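Local coordinates for protein alpha-1,4-endofucoidanase (Mariniflexile fucanivorans, PDB 6DNS) that hydrolyses alpha-1,4 linkages within fucoidan chains as an endo-acting glycoside hydrolase of family 107, this piece holding several bound calcium ions, at residues A[44-49]-A[76-81]; A[99-104]-A[206-211]; A[116-121]-A[164-169]; A[370-375]-A[414-419]. All blocks are in the same frame, centred on the assembly; numbering follows the deposited sequence.

Contact 1: residues A[44-49]-A[76-81]. With CA (calcium ion), chain C.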
loop_
_atom_site.group_PDB
_atom_site.type_symbol
_atom_site.label_atom_id
_atom_site.label_comp_id
_atom_site.label_asym_id
_atom_site.label_seq_id
_atom_site.Cartn_x
_atom_site.Cartn_y
_atom_site.Cartn_z
ATOM N N GLY A 44 8.886 14.410 8.945
ATOM C CA GLY A 44 8.658 13.695 10.203
ATOM C C GLY A 44 7.955 12.352 10.066
ATOM O O GLY A 44 7.451 11.822 11.058
ATOM N N ALA A 45 7.944 11.788 8.855
ATOM C CA ALA A 45 7.186 10.571 8.558
ATOM C C ALA A 45 8.068 9.323 8.590
ATOM O O ALA A 45 9.117 9.289 7.947
ATOM C CB ALA A 45 6.510 10.694 7.204
ATOM N N LEU A 46 7.628 8.309 9.337
ATOM C CA LEU A 46 8.287 7.000 9.393
ATOM C C LEU A 46 7.523 6.028 8.496
ATOM O O LEU A 46 6.307 5.882 8.637
ATOM C CB LEU A 46 8.316 6.483 10.838
ATOM C CG LEU A 46 8.890 5.088 11.114
ATOM C CD1 LEU A 46 10.303 4.939 10.566
ATOM C CD2 LEU A 46 8.862 4.801 12.609
ATOM N N GLY A 47 8.240 5.364 7.588
ATOM C CA GLY A 47 7.634 4.469 6.594
ATOM C C GLY A 47 8.210 3.063 6.593
ATOM O O GLY A 47 9.369 2.862 6.963
ATOM N N MET A 48 7.398 2.096 6.162
ATOM C CA MET A 48 7.818 0.700 6.005
ATOM C C MET A 48 7.625 0.237 4.563
ATOM O O MET A 48 7.063 0.966 3.742
ATOM C CB MET A 48 7.014 -0.197 6.947
ATOM C CG MET A 48 7.238 0.102 8.418
ATOM S SD MET A 48 6.413 -1.099 9.478
ATOM C CE MET A 48 6.664 -0.357 11.086
ATOM N N LEU A 49 8.098 -0.973 4.265
ATOM C CA LEU A 49 7.958 -1.585 2.939
ATOM C C LEU A 49 7.398 -3.002 3.070
ATOM O O LEU A 49 7.946 -3.823 3.805
ATOM C CB LEU A 49 9.315 -1.623 2.226
ATOM C CG LEU A 49 9.384 -2.196 0.802
ATOM C CD1 LEU A 49 8.604 -1.345 -0.185
ATOM C CD2 LEU A 49 10.833 -2.314 0.357
ATOM N N ARG A 76 3.080 2.560 16.941
ATOM C CA ARG A 76 2.118 3.664 16.873
ATOM C C ARG A 76 2.622 4.952 16.211
ATOM O O ARG A 76 1.808 5.771 15.784
ATOM C CB ARG A 76 1.636 3.979 18.288
ATOM C CG ARG A 76 0.813 2.859 18.913
ATOM C CD ARG A 76 -0.608 2.829 18.367
ATOM N NE ARG A 76 -0.848 1.883 17.282
ATOM C CZ ARG A 76 -1.955 1.854 16.536
ATOM N NH1 ARG A 76 -2.947 2.728 16.728
ATOM N NH2 ARG A 76 -2.074 0.940 15.578
ATOM N N THR A 77 3.940 5.143 16.139
ATOM C CA THR A 77 4.522 6.315 15.474
ATOM C C THR A 77 4.706 6.144 13.958
ATOM O O THR A 77 4.972 7.131 13.267
ATOM C CB THR A 77 5.875 6.708 16.102
ATOM O OG1 THR A 77 6.766 5.586 16.076
ATOM C CG2 THR A 77 5.680 7.174 17.538
ATOM N N VAL A 78 4.586 4.916 13.444
ATOM C CA VAL A 78 4.696 4.668 11.995
ATOM C C VAL A 78 3.554 5.344 11.227
ATOM O O VAL A 78 2.400 5.302 11.655
ATOM C CB VAL A 78 4.769 3.156 11.651
ATOM C CG1 VAL A 78 3.455 2.431 11.949
ATOM C CG2 VAL A 78 5.182 2.953 10.196
ATOM N N ASP A 79 3.897 5.960 10.097
ATOM C CA ASP A 79 2.980 6.835 9.355
ATOM C C ASP A 79 2.443 6.250 8.053
ATOM O O ASP A 79 1.278 6.479 7.713
ATOM C CB ASP A 79 3.676 8.162 9.071
ATOM C CG ASP A 79 3.989 8.915 10.333
ATOM O OD1 ASP A 79 3.043 9.419 10.972
ATOM O OD2 ASP A 79 5.176 8.982 10.715
ATOM N N TYR A 80 3.284 5.523 7.318
ATOM C CA TYR A 80 2.879 4.946 6.037
ATOM C C TYR A 80 3.606 3.645 5.699
ATOM O O TYR A 80 4.553 3.252 6.380
ATOM C CB TYR A 80 3.059 5.978 4.915
ATOM C CG TYR A 80 4.494 6.375 4.628
ATOM C CD1 TYR A 80 5.171 7.282 5.447
ATOM C CD2 TYR A 80 5.170 5.856 3.525
ATOM C CE1 TYR A 80 6.484 7.651 5.180
ATOM C CE2 TYR A 80 6.480 6.221 3.248
ATOM C CZ TYR A 80 7.134 7.117 4.075
ATOM O OH TYR A 80 8.435 7.474 3.798
ATOM N N VAL A 81 3.120 2.975 4.656
ATOM C CA VAL A 81 3.719 1.740 4.149
ATOM C C VAL A 81 3.788 1.820 2.625
ATOM O O VAL A 81 2.799 2.172 1.976
ATOM C CB VAL A 81 2.901 0.488 4.554
ATOM C CG1 VAL A 81 3.563 -0.788 4.033
ATOM C CG2 VAL A 81 2.723 0.421 6.069
HETATM CA CA CA C . 4.872 9.611 13.356
HETATM O O HOH W 1 5.088 11.855 12.733
#
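Asp-79 turns its side chain toward Leu-46 and gives that residue's backbone N a carboxylate partner. Its CB lies 3.5 Å from Leu-46 O; a chi1 of -64° turns CG back beside its own backbone N, and the carboxylate meets Leu-46 N and the calcium. At the tip OD2 does double duty: its anti lone pair takes a nearly straight bond from Leu-46 N at 2.9 Å, and OD2 also binds calcium at 2.7 Å; OD1 is held by Gln-426. A short acid suits both tasks. Thr-77 O also binds the ion, and a calcium-bound water donates to Gly-44 O. Asp-79 N donates to Leu-46 O at 2.8 Å just ahead of the parallel bridges between strands 46-49 and 80-84, parts of a beta-alpha-beta unit, consistent with a barrel-type catalytic domain as in GH29. Within the paired strands Met-48 N donates to Tyr-80 O at 3.1 Å. Gly-47 presents its bare CA over the Tyr-80 ring, 3.7 Å from the centroid, a CH-pi contact; a CB there would clash with CZ. With an alanine here in place of Tyr-80, Gly-47 CA is likely to lose the ring it lies against and Thr-379 its hydroxyl partner. On the face opposite the ring, Met-48 CE meets Val-78 CG2 at 3.7 Å, the side chains crossing at about a right angle.

Contact 2: residues A[99-104]-A[206-211]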
loop_
_atom_site.group_PDB
_atom_site.type_symbol
_atom_site.label_atom_id
_atom_site.label_comp_id
_atom_site.label_asym_id
_atom_site.label_seq_id
_atom_site.Cartn_x
_atom_site.Cartn_y
_atom_site.Cartn_z
ATOM N N HIS A 99 -6.306 -4.726 -14.635
ATOM C CA HIS A 99 -6.469 -3.732 -15.698
ATOM C C HIS A 99 -6.874 -4.447 -16.997
ATOM O O HIS A 99 -6.177 -5.374 -17.413
ATOM C CB HIS A 99 -5.162 -2.958 -15.906
ATOM C CG HIS A 99 -5.344 -1.628 -16.571
ATOM N ND1 HIS A 99 -5.526 -1.493 -17.930
ATOM C CD2 HIS A 99 -5.373 -0.374 -16.062
ATOM C CE1 HIS A 99 -5.661 -0.213 -18.229
ATOM N NE2 HIS A 99 -5.572 0.486 -17.113
ATOM N N PRO A 100 -8.002 -4.037 -17.627
ATOM C CA PRO A 100 -8.474 -4.675 -18.873
ATOM C C PRO A 100 -7.421 -4.795 -19.983
ATOM O O PRO A 100 -7.302 -5.856 -20.598
ATOM C CB PRO A 100 -9.614 -3.758 -19.330
ATOM C CG PRO A 100 -10.130 -3.143 -18.080
ATOM C CD PRO A 100 -8.957 -3.012 -17.151
ATOM N N ILE A 101 -6.674 -3.716 -20.218
ATOM C CA ILE A 101 -5.649 -3.674 -21.271
ATOM C C ILE A 101 -4.502 -4.650 -20.978
ATOM O O ILE A 101 -4.067 -5.375 -21.872
ATOM C CB ILE A 101 -5.091 -2.239 -21.485
ATOM C CG1 ILE A 101 -6.200 -1.296 -21.982
ATOM C CG2 ILE A 101 -3.934 -2.238 -22.486
ATOM C CD1 ILE A 101 -5.867 0.180 -21.878
ATOM N N ILE A 102 -4.028 -4.666 -19.732
ATOM C CA ILE A 102 -2.960 -5.588 -19.316
ATOM C C ILE A 102 -3.467 -7.033 -19.359
ATOM O O ILE A 102 -2.754 -7.930 -19.816
ATOM C CB ILE A 102 -2.417 -5.265 -17.902
ATOM C CG1 ILE A 102 -1.783 -3.866 -17.866
ATOM C CG2 ILE A 102 -1.384 -6.307 -17.461
ATOM C CD1 ILE A 102 -1.497 -3.343 -16.472
ATOM N N GLU A 103 -4.698 -7.243 -18.896
ATOM C CA GLU A 103 -5.316 -8.571 -18.901
ATOM C C GLU A 103 -5.594 -9.099 -20.317
ATOM O O GLU A 103 -5.590 -10.313 -20.526
ATOM C CB GLU A 103 -6.603 -8.572 -18.069
ATOM C CG GLU A 103 -7.071 -9.963 -17.664
ATOM C CD GLU A 103 -8.256 -9.953 -16.710
ATOM O OE1 GLU A 103 -9.028 -10.934 -16.733
ATOM O OE2 GLU A 103 -8.421 -8.979 -15.942
ATOM N N SER A 104 -5.821 -8.202 -21.279
ATOM C CA SER A 104 -5.968 -8.595 -22.693
ATOM C C SER A 104 -4.659 -9.096 -23.337
ATOM O O SER A 104 -4.703 -9.792 -24.353
ATOM C CB SER A 104 -6.559 -7.449 -23.526
ATOM O OG SER A 104 -5.637 -6.386 -23.690
ATOM N N GLU A 206 -0.736 7.346 -19.826
ATOM C CA GLU A 206 -2.092 7.749 -20.214
ATOM C C GLU A 206 -3.140 6.672 -19.937
ATOM O O GLU A 206 -4.171 6.960 -19.334
ATOM C CB GLU A 206 -2.121 8.131 -21.703
ATOM C CG GLU A 206 -3.469 8.605 -22.255
ATOM C CD GLU A 206 -4.005 9.865 -21.594
ATOM O OE1 GLU A 206 -3.216 10.650 -21.025
ATOM O OE2 GLU A 206 -5.232 10.082 -21.658
ATOM N N PHE A 207 -2.877 5.446 -20.384
ATOM C CA PHE A 207 -3.881 4.374 -20.358
ATOM C C PHE A 207 -3.829 3.485 -19.111
ATOM O O PHE A 207 -4.881 3.088 -18.602
ATOM C CB PHE A 207 -3.787 3.526 -21.635
ATOM C CG PHE A 207 -4.167 4.279 -22.880
ATOM C CD1 PHE A 207 -3.196 4.718 -23.778
ATOM C CD2 PHE A 207 -5.501 4.578 -23.144
ATOM C CE1 PHE A 207 -3.550 5.426 -24.918
ATOM C CE2 PHE A 207 -5.862 5.286 -24.283
ATOM C CZ PHE A 207 -4.886 5.709 -25.172
ATOM N N ILE A 208 -2.626 3.186 -18.619
ATOM C CA ILE A 208 -2.446 2.258 -17.493
ATOM C C ILE A 208 -2.359 2.993 -16.151
ATOM O O ILE A 208 -3.180 2.760 -15.258
ATOM C CB ILE A 208 -1.193 1.362 -17.677
ATOM C CG1 ILE A 208 -1.160 0.734 -19.083
ATOM C CG2 ILE A 208 -1.129 0.288 -16.594
ATOM C CD1 ILE A 208 -2.415 -0.020 -19.482
ATOM N N LEU A 209 -1.368 3.876 -16.024
ATOM C CA LEU A 209 -1.075 4.568 -14.762
ATOM C C LEU A 209 -2.204 5.495 -14.315
ATOM O O LEU A 209 -2.562 5.515 -13.136
ATOM C CB LEU A 209 0.228 5.369 -14.886
ATOM C CG LEU A 209 0.792 6.049 -13.633
ATOM C CD1 LEU A 209 1.059 5.042 -12.523
ATOM C CD2 LEU A 209 2.064 6.806 -13.985
ATOM N N LYS A 210 -2.748 6.261 -15.261
ATOM C CA LYS A 210 -3.864 7.178 -14.997
ATOM C C LYS A 210 -5.104 6.441 -14.495
ATOM O O LYS A 210 -5.759 6.902 -13.559
ATOM C CB LYS A 210 -4.220 7.971 -16.261
ATOM C CG LYS A 210 -5.168 9.139 -16.039
ATOM C CD LYS A 210 -5.421 9.886 -17.338
ATOM C CE LYS A 210 -6.506 10.935 -17.173
ATOM N NZ LYS A 210 -6.799 11.634 -18.453
ATOM N N GLU A 211 -5.417 5.305 -15.122
ATOM C CA GLU A 211 -6.566 4.479 -14.734
ATOM C C GLU A 211 -6.411 3.979 -13.298
ATOM O O GLU A 211 -7.342 4.092 -12.499
ATOM C CB GLU A 211 -6.734 3.292 -15.694
ATOM C CG GLU A 211 -8.053 2.528 -15.563
ATOM C CD GLU A 211 -9.260 3.254 -16.148
ATOM O OE1 GLU A 211 -9.111 4.363 -16.706
ATOM O OE2 GLU A 211 -10.378 2.703 -16.053
#
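His-99, the N-cap residue of the short helix 100-104, sets its imidazole edge-on to Phe-207 O and Glu-211 CB of helix 198-216 and takes Ile-208 over a face. With CG swung anti to the backbone N (chi1 -159°), the ring points across the gap while ND1 still accepts a weak capping bond from Ile-101 N at 3.4 Å. At the ring's other nitrogen, NE2 donates weakly to Phe-207 O, 3.1 Å away and strongly bent; Glu-211 CB lies 3.4 Å from NE2. Over the face, Ile-208 CD1 comes to 3.9 Å from the imidazole centroid in a CH-pi contact. Helix 100-104 follows strand 80-84 in the chain, and helix 198-216 precedes strand 222-226 of the same parallel sheet. The short segments 100-104 and 206-211 have N-to-C directions 127° apart and axes 10.5 Å from each other. Ile-101 CD1 reaches Phe-207 CB at 3.9 Å, and Ile-102 CD1 meets Ile-208 CG2 at 3.7 Å. A serine in place of His-99 would probably leave Ile-208 CD1 without the ring face it rests on, and Phe-207 O without its weak donor. Trp-172 of helix 168-176 packs on both Ile-101 and Ile-208, while Tyr-212 meets the His-99 ring with the planes at about 60°.

Contact 3: residues A[116-121]-A[164-169]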
loop_
_atom_site.group_PDB
_atom_site.type_symbol
_atom_site.label_atom_id
_atom_site.label_comp_id
_atom_site.label_asym_id
_atom_site.label_seq_id
_atom_site.Cartn_x
_atom_site.Cartn_y
_atom_site.Cartn_z
ATOM N N PRO A 116 -1.537 -20.225 -15.578
ATOM C CA PRO A 116 -1.369 -19.134 -16.554
ATOM C C PRO A 116 0.085 -18.795 -16.911
ATOM O O PRO A 116 0.989 -19.005 -16.099
ATOM C CB PRO A 116 -2.032 -17.932 -15.864
ATOM C CG PRO A 116 -2.952 -18.518 -14.855
ATOM C CD PRO A 116 -2.278 -19.769 -14.384
ATOM N N ILE A 117 0.281 -18.311 -18.138
ATOM C CA ILE A 117 1.557 -17.762 -18.622
ATOM C C ILE A 117 1.216 -16.509 -19.433
ATOM O O ILE A 117 0.200 -16.490 -20.116
ATOM C CB ILE A 117 2.328 -18.777 -19.506
ATOM C CG1 ILE A 117 2.681 -20.056 -18.722
ATOM C CG2 ILE A 117 3.595 -18.159 -20.093
ATOM C CD1 ILE A 117 3.701 -19.878 -17.611
ATOM N N ASN A 118 2.062 -15.479 -19.345
ATOM C CA ASN A 118 1.797 -14.128 -19.903
ATOM C C ASN A 118 0.694 -13.334 -19.174
ATOM O O ASN A 118 0.242 -12.299 -19.677
ATOM C CB ASN A 118 1.522 -14.157 -21.426
ATOM C CG ASN A 118 2.735 -14.569 -22.233
ATOM O OD1 ASN A 118 3.771 -13.903 -22.198
ATOM N ND2 ASN A 118 2.606 -15.654 -22.989
ATOM N N LEU A 119 0.286 -13.792 -17.988
ATOM C CA LEU A 119 -0.658 -13.058 -17.150
ATOM C C LEU A 119 0.170 -12.291 -16.126
ATOM O O LEU A 119 0.703 -12.882 -15.185
ATOM C CB LEU A 119 -1.641 -14.017 -16.467
ATOM C CG LEU A 119 -2.675 -13.428 -15.500
ATOM C CD1 LEU A 119 -3.591 -12.440 -16.209
ATOM C CD2 LEU A 119 -3.486 -14.541 -14.855
ATOM N N VAL A 120 0.285 -10.978 -16.330
ATOM C CA VAL A 120 1.111 -10.105 -15.480
ATOM C C VAL A 120 0.251 -9.127 -14.663
ATOM O O VAL A 120 0.672 -8.006 -14.368
ATOM C CB VAL A 120 2.181 -9.354 -16.315
ATOM C CG1 VAL A 120 3.191 -10.342 -16.879
ATOM C CG2 VAL A 120 1.547 -8.518 -17.422
ATOM N N ALA A 121 -0.950 -9.570 -14.301
ATOM C CA ALA A 121 -1.850 -8.813 -13.438
ATOM C C ALA A 121 -2.920 -9.756 -12.886
ATOM O O ALA A 121 -3.207 -10.786 -13.503
ATOM C CB ALA A 121 -2.496 -7.671 -14.209
ATOM N N ASP A 164 8.009 -16.958 -17.544
ATOM C CA ASP A 164 6.679 -16.793 -16.944
ATOM C C ASP A 164 5.800 -15.764 -17.674
ATOM O O ASP A 164 4.574 -15.799 -17.537
ATOM C CB ASP A 164 6.808 -16.426 -15.460
ATOM C CG ASP A 164 7.523 -17.502 -14.654
ATOM O OD1 ASP A 164 8.750 -17.369 -14.439
ATOM O OD2 ASP A 164 6.861 -18.489 -14.251
ATOM N N TYR A 165 6.418 -14.854 -18.432
ATOM C CA TYR A 165 5.686 -13.840 -19.209
ATOM C C TYR A 165 6.499 -13.367 -20.440
ATOM O O TYR A 165 6.850 -12.191 -20.549
ATOM C CB TYR A 165 5.265 -12.665 -18.298
ATOM C CG TYR A 165 6.352 -12.154 -17.365
ATOM C CD1 TYR A 165 6.597 -12.777 -16.139
ATOM C CD2 TYR A 165 7.127 -11.040 -17.700
ATOM C CE1 TYR A 165 7.588 -12.318 -15.283
ATOM C CE2 TYR A 165 8.121 -10.573 -16.850
ATOM C CZ TYR A 165 8.347 -11.214 -15.644
ATOM O OH TYR A 165 9.329 -10.759 -14.800
ATOM N N PRO A 166 6.784 -14.290 -21.383
ATOM C CA PRO A 166 7.713 -14.003 -22.490
ATOM C C PRO A 166 7.209 -13.035 -23.565
ATOM O O PRO A 166 8.010 -12.288 -24.127
ATOM C CB PRO A 166 7.958 -15.389 -23.103
ATOM C CG PRO A 166 6.718 -16.151 -22.795
ATOM C CD PRO A 166 6.310 -15.687 -21.428
ATOM N N ASP A 167 5.907 -13.054 -23.841
ATOM C CA ASP A 167 5.320 -12.294 -24.951
ATOM C C ASP A 167 4.657 -10.973 -24.539
ATOM O O ASP A 167 4.123 -10.266 -25.394
ATOM C CB ASP A 167 4.296 -13.173 -25.675
ATOM C CG ASP A 167 4.879 -14.506 -26.112
ATOM O OD1 ASP A 167 4.355 -15.556 -25.680
ATOM O OD2 ASP A 167 5.871 -14.500 -26.872
ATOM N N VAL A 168 4.713 -10.628 -23.251
ATOM C CA VAL A 168 3.960 -9.489 -22.711
ATOM C C VAL A 168 4.489 -8.145 -23.216
ATOM O O VAL A 168 3.701 -7.285 -23.620
ATOM C CB VAL A 168 3.941 -9.506 -21.162
ATOM C CG1 VAL A 168 3.340 -8.223 -20.596
ATOM C CG2 VAL A 168 3.162 -10.717 -20.666
ATOM N N SER A 169 5.809 -7.970 -23.178
ATOM C CA SER A 169 6.444 -6.730 -23.642
ATOM C C SER A 169 6.153 -6.445 -25.116
ATOM O O SER A 169 5.886 -5.299 -25.486
ATOM C CB SER A 169 7.955 -6.772 -23.402
ATOM O OG SER A 169 8.240 -6.818 -22.015
#
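Asn-118 faces Asp-167 with its amide turned 37° from the carboxylate plane, and the two residues are joined by two bonds. OD1 accepts from Asp-167 N at 2.8 Å, the donor tilted slightly from the amide's carbonyl plane, while ND2 gives a longer bond of 3.2 Å to Asp-167 OD1, met on its anti side. The first torsion, with CG beside the backbone N (chi1 -66°), brings the amide over to the 164-169 segment. Carrying both an acceptor and a donor, the amide serves main chain and carboxylate at once, and asparagine also tolerates the left-handed backbone angles found here. ND2 has a further, weak bond to Asp-109. Pro-166 crosses the amide side chain at about a right angle, its CD 3.2 Å from Asn-118 OD1. At the base of the residue, Asn-118 N donates almost straight to Asp-164 O at 3.1 Å, an oxygen that also receives Asn-57 ND2. The apolar side is made by Val-120: CG1 comes against Tyr-165 CB at 3.4 Å, the two side chains at about right angles, and CG2 meets Val-168 CG1 tip to tip at 3.7 Å. The Tyr-165 ring runs on from the contact, its hydroxyl bonded to Ile-90 O. The arrangement ties together two long beta-to-alpha connections, those following strands 80-84 and 143-149, at the C-terminal end of the parallel sheet.

Contact 4: residues A[370-375]-A[414-419]. With CA (calcium ion), chain D.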
loop_
_atom_site.group_PDB
_atom_site.type_symbol
_atom_site.label_atom_id
_atom_site.label_comp_id
_atom_site.label_asym_id
_atom_site.label_seq_id
_atom_site.Cartn_x
_atom_site.Cartn_y
_atom_site.Cartn_z
ATOM N N THR A 370 17.339 10.891 13.878
ATOM C CA THR A 370 18.148 11.962 13.279
ATOM C C THR A 370 17.564 12.417 11.935
ATOM O O THR A 370 17.522 13.611 11.651
ATOM C CB THR A 370 19.621 11.528 13.093
ATOM O OG1 THR A 370 20.152 11.096 14.350
ATOM C CG2 THR A 370 20.482 12.676 12.567
ATOM N N GLY A 371 17.099 11.464 11.130
ATOM C CA GLY A 371 16.530 11.757 9.819
ATOM C C GLY A 371 15.183 12.465 9.816
ATOM O O GLY A 371 14.968 13.358 8.995
ATOM N N ILE A 372 14.283 12.079 10.724
ATOM C CA ILE A 372 12.879 12.546 10.688
ATOM C C ILE A 372 12.476 13.582 11.750
ATOM O O ILE A 372 11.655 14.455 11.459
ATOM C CB ILE A 372 11.873 11.356 10.684
ATOM C CG1 ILE A 372 11.721 10.715 12.075
ATOM C CG2 ILE A 372 12.279 10.329 9.631
ATOM C CD1 ILE A 372 10.890 9.449 12.087
ATOM N N VAL A 373 13.037 13.499 12.958
ATOM C CA VAL A 373 12.626 14.386 14.061
ATOM C C VAL A 373 13.044 15.822 13.734
ATOM O O VAL A 373 14.228 16.159 13.797
ATOM C CB VAL A 373 13.203 13.936 15.429
ATOM C CG1 VAL A 373 12.849 14.929 16.535
ATOM C CG2 VAL A 373 12.689 12.545 15.788
ATOM N N ASN A 374 12.055 16.645 13.376
ATOM C CA ASN A 374 12.275 17.987 12.812
ATOM C C ASN A 374 13.141 17.902 11.546
ATOM O O ASN A 374 14.075 18.688 11.354
ATOM C CB ASN A 374 12.883 18.940 13.857
ATOM C CG ASN A 374 12.154 18.888 15.191
ATOM O OD1 ASN A 374 10.924 18.814 15.240
ATOM N ND2 ASN A 374 12.911 18.924 16.280
ATOM N N GLY A 375 12.807 16.932 10.694
ATOM C CA GLY A 375 13.561 16.644 9.475
ATOM C C GLY A 375 12.668 16.093 8.377
ATOM O O GLY A 375 11.497 16.464 8.276
ATOM N N GLU A 414 8.352 9.605 22.879
ATOM C CA GLU A 414 8.854 10.588 23.837
ATOM C C GLU A 414 9.441 11.835 23.166
ATOM O O GLU A 414 9.134 12.955 23.579
ATOM C CB GLU A 414 9.909 9.938 24.748
ATOM C CG GLU A 414 10.380 10.810 25.912
ATOM C CD GLU A 414 11.358 10.108 26.846
ATOM O OE1 GLU A 414 11.563 8.880 26.721
ATOM O OE2 GLU A 414 11.928 10.798 27.716
ATOM N N PHE A 415 10.270 11.636 22.138
ATOM C CA PHE A 415 11.182 12.682 21.650
ATOM C C PHE A 415 10.792 13.422 20.360
ATOM O O PHE A 415 11.258 14.547 20.156
ATOM C CB PHE A 415 12.593 12.099 21.500
ATOM C CG PHE A 415 13.238 11.735 22.809
ATOM C CD1 PHE A 415 13.629 12.729 23.705
ATOM C CD2 PHE A 415 13.463 10.404 23.152
ATOM C CE1 PHE A 415 14.225 12.402 24.915
ATOM C CE2 PHE A 415 14.061 10.071 24.359
ATOM C CZ PHE A 415 14.442 11.071 25.243
ATOM N N GLN A 416 9.971 12.820 19.497
ATOM C CA GLN A 416 9.647 13.439 18.196
ATOM C C GLN A 416 8.857 14.745 18.335
ATOM O O GLN A 416 9.191 15.740 17.688
ATOM C CB GLN A 416 8.904 12.468 17.268
ATOM C CG GLN A 416 8.622 13.050 15.881
ATOM C CD GLN A 416 8.312 12.008 14.822
ATOM O OE1 GLN A 416 7.940 10.875 15.125
ATOM N NE2 GLN A 416 8.456 12.398 13.562
ATOM N N SER A 417 7.817 14.726 19.168
ATOM C CA SER A 417 7.000 15.911 19.453
ATOM C C SER A 417 6.777 16.045 20.963
ATOM O O SER A 417 5.710 15.677 21.469
ATOM C CB SER A 417 5.660 15.828 18.717
ATOM O OG SER A 417 5.849 15.882 17.317
ATOM N N PRO A 418 7.788 16.565 21.694
ATOM C CA PRO A 418 7.643 16.720 23.145
ATOM C C PRO A 418 6.659 17.827 23.527
ATOM O O PRO A 418 6.404 18.734 22.730
ATOM C CB PRO A 418 9.067 17.075 23.619
ATOM C CG PRO A 418 9.964 16.868 22.443
ATOM C CD PRO A 418 9.104 17.041 21.232
ATOM N N GLY A 419 6.111 17.727 24.736
ATOM C CA GLY A 419 5.188 18.721 25.280
ATOM C C GLY A 419 3.753 18.242 25.224
ATOM O O GLY A 419 3.340 17.421 26.044
HETATM CA CA CA D . 3.395 16.328 28.085
HETATM O O HOH W 2 9.226 15.741 13.414
HETATM O O HOH W 3 8.558 17.654 15.922
#
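Val-373 leaves helix 361-372 in a type II beta turn, closed by Gly-375 N to Ile-372 O at 2.8 Å, and this brings its CA to 5.2 Å from that of Gln-416. The valine sets both methyls against Gln-416: CG1 touches Gln-416 CA at 3.9 Å, and CG2 lies beside CB and CG, a branched apolar group fitting against backbone and methylenes alike. Gln-416 stretches out, CG anti to the backbone N (chi1 -177°), and its side chain passes Val-373 and crosses that of Ile-372 at about a right angle, Gln-416 NE2 lying 4.0 Å from Ile-372 CG1. A long side chain ending in an amide suits this place, since NE2 reaches Gly-44 O and donates to it. No direct hydrogen bond joins the two segments; water does the work. One water donates to both Asn-374 OD1 and Gln-416 O, each at 2.7 Å. A second accepts from Asn-374 N at 3.0 Å and, weakly, from Gln-416 NE2. The turn feeds strand 377-379 of the parallel sheet, whereas helix 399-415 leads on toward a putative Ig domain. Gly-419 O binds a calcium ion at 2.3 Å, with Asp-451, Glu-453, Asp-502 and Asp-504 completing the site; its backbone angles would press a CB against the preceding carbonyl O.

In the fold
Contact 1 is the buried one, strand against strand, with backbone bonds and a calcium-bound carboxylate. Contact 4 lies at the surface about 13 Å away between centres, and the two touch: Ile-372 packs on residues 44-46 and Gln-416 probably bonds to Gly-44. Contacts 2 and 3, both partly buried, form another neighbouring pair, on the opposite side of the chain's centre from contact 4; Ile-102 joins them by packing on Val-120 and Ala-121, and helix 168-176, which begins in contact 3, also lines contact 2. Contact 2 relies mainly on apolar helix packing round a histidine, contact 3 on hydrogen bonds of an asparagine amide and the backbone, with a small apolar cluster round a valine.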